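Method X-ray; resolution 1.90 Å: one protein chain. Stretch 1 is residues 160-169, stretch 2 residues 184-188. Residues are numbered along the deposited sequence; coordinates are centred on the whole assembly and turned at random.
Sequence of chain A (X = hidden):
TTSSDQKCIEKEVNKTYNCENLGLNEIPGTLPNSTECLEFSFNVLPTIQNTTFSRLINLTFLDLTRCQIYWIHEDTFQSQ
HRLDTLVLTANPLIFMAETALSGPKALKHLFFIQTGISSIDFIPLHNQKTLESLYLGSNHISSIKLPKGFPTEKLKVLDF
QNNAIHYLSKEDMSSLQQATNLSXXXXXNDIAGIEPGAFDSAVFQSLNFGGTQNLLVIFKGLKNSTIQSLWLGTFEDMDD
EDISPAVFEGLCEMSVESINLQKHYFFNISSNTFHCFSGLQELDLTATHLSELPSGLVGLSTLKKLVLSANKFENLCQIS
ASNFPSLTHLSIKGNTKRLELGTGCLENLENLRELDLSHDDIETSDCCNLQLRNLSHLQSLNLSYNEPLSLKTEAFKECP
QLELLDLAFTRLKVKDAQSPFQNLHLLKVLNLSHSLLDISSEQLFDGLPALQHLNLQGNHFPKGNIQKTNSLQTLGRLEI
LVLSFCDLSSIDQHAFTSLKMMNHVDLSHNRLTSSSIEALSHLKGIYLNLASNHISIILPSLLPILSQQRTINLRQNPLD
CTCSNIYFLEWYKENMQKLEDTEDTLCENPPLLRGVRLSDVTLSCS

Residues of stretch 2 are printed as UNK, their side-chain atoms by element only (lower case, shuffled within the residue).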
# COMPACT_ATOMS: atom_id res chain seq x y z
N PHE A 160 2.89 -11.14 9.32
CA PHE A 160 3.21 -10.32 8.17
C PHE A 160 2.41 -10.75 6.93
O PHE A 160 2.86 -10.55 5.81
CB PHE A 160 4.69 -10.41 7.83
CG PHE A 160 5.63 -9.82 8.86
CD1 PHE A 160 5.95 -8.45 8.86
CD2 PHE A 160 6.29 -10.65 9.78
CE1 PHE A 160 6.88 -7.93 9.79
CE2 PHE A 160 7.20 -10.14 10.71
CZ PHE A 160 7.51 -8.78 10.70
N GLN A 161 1.23 -11.34 7.12
CA GLN A 161 0.44 -11.87 5.98
C GLN A 161 0.29 -10.80 4.87
O GLN A 161 -0.03 -9.67 5.17
CB GLN A 161 -0.95 -12.29 6.46
CG GLN A 161 -1.86 -12.70 5.29
CD GLN A 161 -3.07 -13.54 5.67
OE1 GLN A 161 -4.07 -13.56 4.94
NE2 GLN A 161 -2.97 -14.28 6.76
N ASN A 162 0.53 -11.16 3.60
CA ASN A 162 0.28 -10.19 2.51
C ASN A 162 1.20 -8.94 2.53
O ASN A 162 0.74 -7.81 2.55
CB ASN A 162 -1.22 -9.78 2.48
CG ASN A 162 -1.59 -9.00 1.22
OD1 ASN A 162 -1.05 -9.24 0.13
ND2 ASN A 162 -2.55 -8.12 1.35
N ASN A 163 2.53 -9.16 2.50
CA ASN A 163 3.49 -8.05 2.46
C ASN A 163 4.45 -8.30 1.30
O ASN A 163 4.15 -9.09 0.42
CB ASN A 163 4.20 -7.88 3.82
CG ASN A 163 3.43 -6.95 4.77
OD1 ASN A 163 3.38 -5.75 4.54
ND2 ASN A 163 2.80 -7.49 5.79
N ALA A 164 5.57 -7.60 1.28
CA ALA A 164 6.48 -7.66 0.16
C ALA A 164 7.79 -8.26 0.62
O ALA A 164 8.87 -7.81 0.21
CB ALA A 164 6.70 -6.24 -0.38
N ILE A 165 7.73 -9.23 1.52
CA ILE A 165 9.01 -9.83 2.00
C ILE A 165 9.48 -10.89 1.00
O ILE A 165 8.73 -11.83 0.69
CB ILE A 165 8.84 -10.42 3.41
CG1 ILE A 165 8.50 -9.29 4.39
CG2 ILE A 165 10.12 -11.14 3.90
CD1 ILE A 165 7.63 -9.72 5.52
N HIS A 166 10.72 -10.78 0.53
CA HIS A 166 11.20 -11.75 -0.43
C HIS A 166 12.44 -12.50 0.01
O HIS A 166 12.90 -13.40 -0.71
CB HIS A 166 11.39 -11.12 -1.81
CG HIS A 166 12.46 -10.04 -1.88
ND1 HIS A 166 12.23 -8.75 -1.53
CD2 HIS A 166 13.80 -10.09 -2.35
CE1 HIS A 166 13.36 -8.02 -1.73
NE2 HIS A 166 14.31 -8.85 -2.23
N TYR A 167 12.98 -12.13 1.16
CA TYR A 167 14.25 -12.66 1.63
C TYR A 167 14.31 -12.65 3.15
O TYR A 167 13.89 -11.69 3.79
CB TYR A 167 15.43 -11.84 1.08
CG TYR A 167 16.78 -12.50 1.28
CD1 TYR A 167 17.19 -13.55 0.44
CD2 TYR A 167 17.64 -12.09 2.29
CE1 TYR A 167 18.42 -14.16 0.61
CE2 TYR A 167 18.88 -12.69 2.46
CZ TYR A 167 19.26 -13.72 1.63
OH TYR A 167 20.49 -14.30 1.81
N LEU A 168 14.87 -13.71 3.72
CA LEU A 168 15.07 -13.78 5.16
C LEU A 168 16.57 -13.97 5.41
O LEU A 168 17.18 -14.94 4.93
CB LEU A 168 14.26 -14.93 5.75
CG LEU A 168 12.73 -14.99 5.53
CD1 LEU A 168 12.19 -16.34 6.03
CD2 LEU A 168 12.06 -13.89 6.32
N SER A 169 17.19 -13.03 6.13
CA SER A 169 18.66 -13.10 6.29
C SER A 169 18.95 -13.56 7.71
O SER A 169 18.05 -13.57 8.55
CB SER A 169 19.28 -11.72 6.06
OG SER A 169 18.92 -10.87 7.15
N UNK A 184 5.16 -17.23 13.47
CA UNK A 184 5.55 -16.19 12.56
C UNK A 184 4.74 -16.46 11.27
O UNK A 184 4.85 -17.54 10.70
c UNK A 184 7.94 -15.21 11.81
c UNK A 184 7.03 -16.33 12.29
c UNK A 184 8.95 -15.75 10.78
c UNK A 184 7.26 -13.93 11.29
N UNK A 185 3.85 -15.55 10.88
CA UNK A 185 3.02 -15.77 9.68
C UNK A 185 3.57 -14.99 8.49
O UNK A 185 3.54 -13.74 8.48
c UNK A 185 1.55 -15.40 9.97
o UNK A 185 1.07 -16.31 7.79
c UNK A 185 0.63 -15.72 8.79
n UNK A 185 -0.61 -15.26 8.85
N UNK A 186 4.08 -15.71 7.49
CA UNK A 186 4.51 -15.10 6.23
C UNK A 186 3.62 -15.48 5.02
O UNK A 186 4.05 -15.33 3.87
c UNK A 186 6.94 -14.75 6.88
c UNK A 186 8.31 -15.43 6.89
c UNK A 186 7.07 -13.26 6.49
c UNK A 186 5.97 -15.43 5.91
N UNK A 187 2.40 -15.92 5.30
CA UNK A 187 1.40 -16.20 4.25
C UNK A 187 1.32 -15.03 3.27
O UNK A 187 1.21 -13.90 3.70
n UNK A 187 -2.35 -16.60 4.36
c UNK A 187 -1.10 -16.71 3.92
c UNK A 187 0.01 -16.39 4.92
o UNK A 187 -0.84 -17.07 2.77
N UNK A 188 1.40 -15.30 1.97
CA UNK A 188 1.22 -14.23 0.98
C UNK A 188 2.45 -13.35 0.85
O UNK A 188 2.35 -12.19 0.47
O HOH W 1 -0.17 -11.82 -1.25

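Position 184 carries four side-chain carbons and no heteroatom, with a fork at the second carbon. One branch end lies 3.7 Å from CD2 of Phe 160, at the edge of the ring and near its plane. A side chain of four carbons branched at the gamma position is leucine. Although its CA-to-CB bond points sideways, Leu 184 suits this buried place because it is apolar and its end, CD2, comes near enough to pack at the ring edge.

Position 185 has two side-chain carbons, the second carrying one oxygen and one nitrogen, and its end approaches the side-chain amide of Gln 161, which is probably turned over in the model, so no hydrogen bond is claimed there. This is a short primary amide, hence asparagine. The backbone O of Asn 185 accepts a hydrogen bond from Phe 160 N at 2.8 Å, a pairing any residue could make. The side chain does something more specific. Its OD1 accepts from the backbone N of position 187 at 2.8 Å, so the amide braces the turn as the strand ends, while ND2 is hydrogen-bonded to a residue adjoining one of the stretches.

Position 186 again shows four carbons forked at the second, and all are apolar. Although CA-to-CB points away from stretch 1, the branches come back within reach of Phe 160, Ile 165 and Leu 168. This is leucine. In Leu 186, CD2 lies 3.9 Å from Phe 160 CB and 3.7 Å from Ile 165 CD1, while CD1 lies 4.1 Å from Leu 168 CD1. One methyl thus packs near Phe 160 and Ile 165, the other near Leu 168.

Position 187 has two carbons, the second bearing one oxygen and one nitrogen, and its side chain approaches that of Gln 161. It is asparagine. Asn 187 is buried, and its short amide keeps a polar group beside the amide of Gln 161. Its backbone O receives a hydrogen bond from Asn 162 N at 2.8 Å and also a CA-H...O contact from Gln 161 CA at 3.1 Å.

Position 188 has no side-chain atoms and is glycine. Its phi of 77° favours glycine, and an ideal CB would sit a tight 3.2 Å from Asn 162 N. Gly 188 O instead takes a CA-H...O contact from Asn 162 CA at 3.5 Å.

The contact works by backbone pairing in steps of two: Phe 160 N to Asn 185 O, then Asn 162 N to Asn 187 O. The leucines pack against Phe 160, Ile 165 and Leu 168, while the asparagine side chains gather by Gln 161, and a water links Asn 162 OD1 and Gly 188 O, 3.1 Å from each, at the more open end.

Stretch 2, residues 184-188: LNLNG
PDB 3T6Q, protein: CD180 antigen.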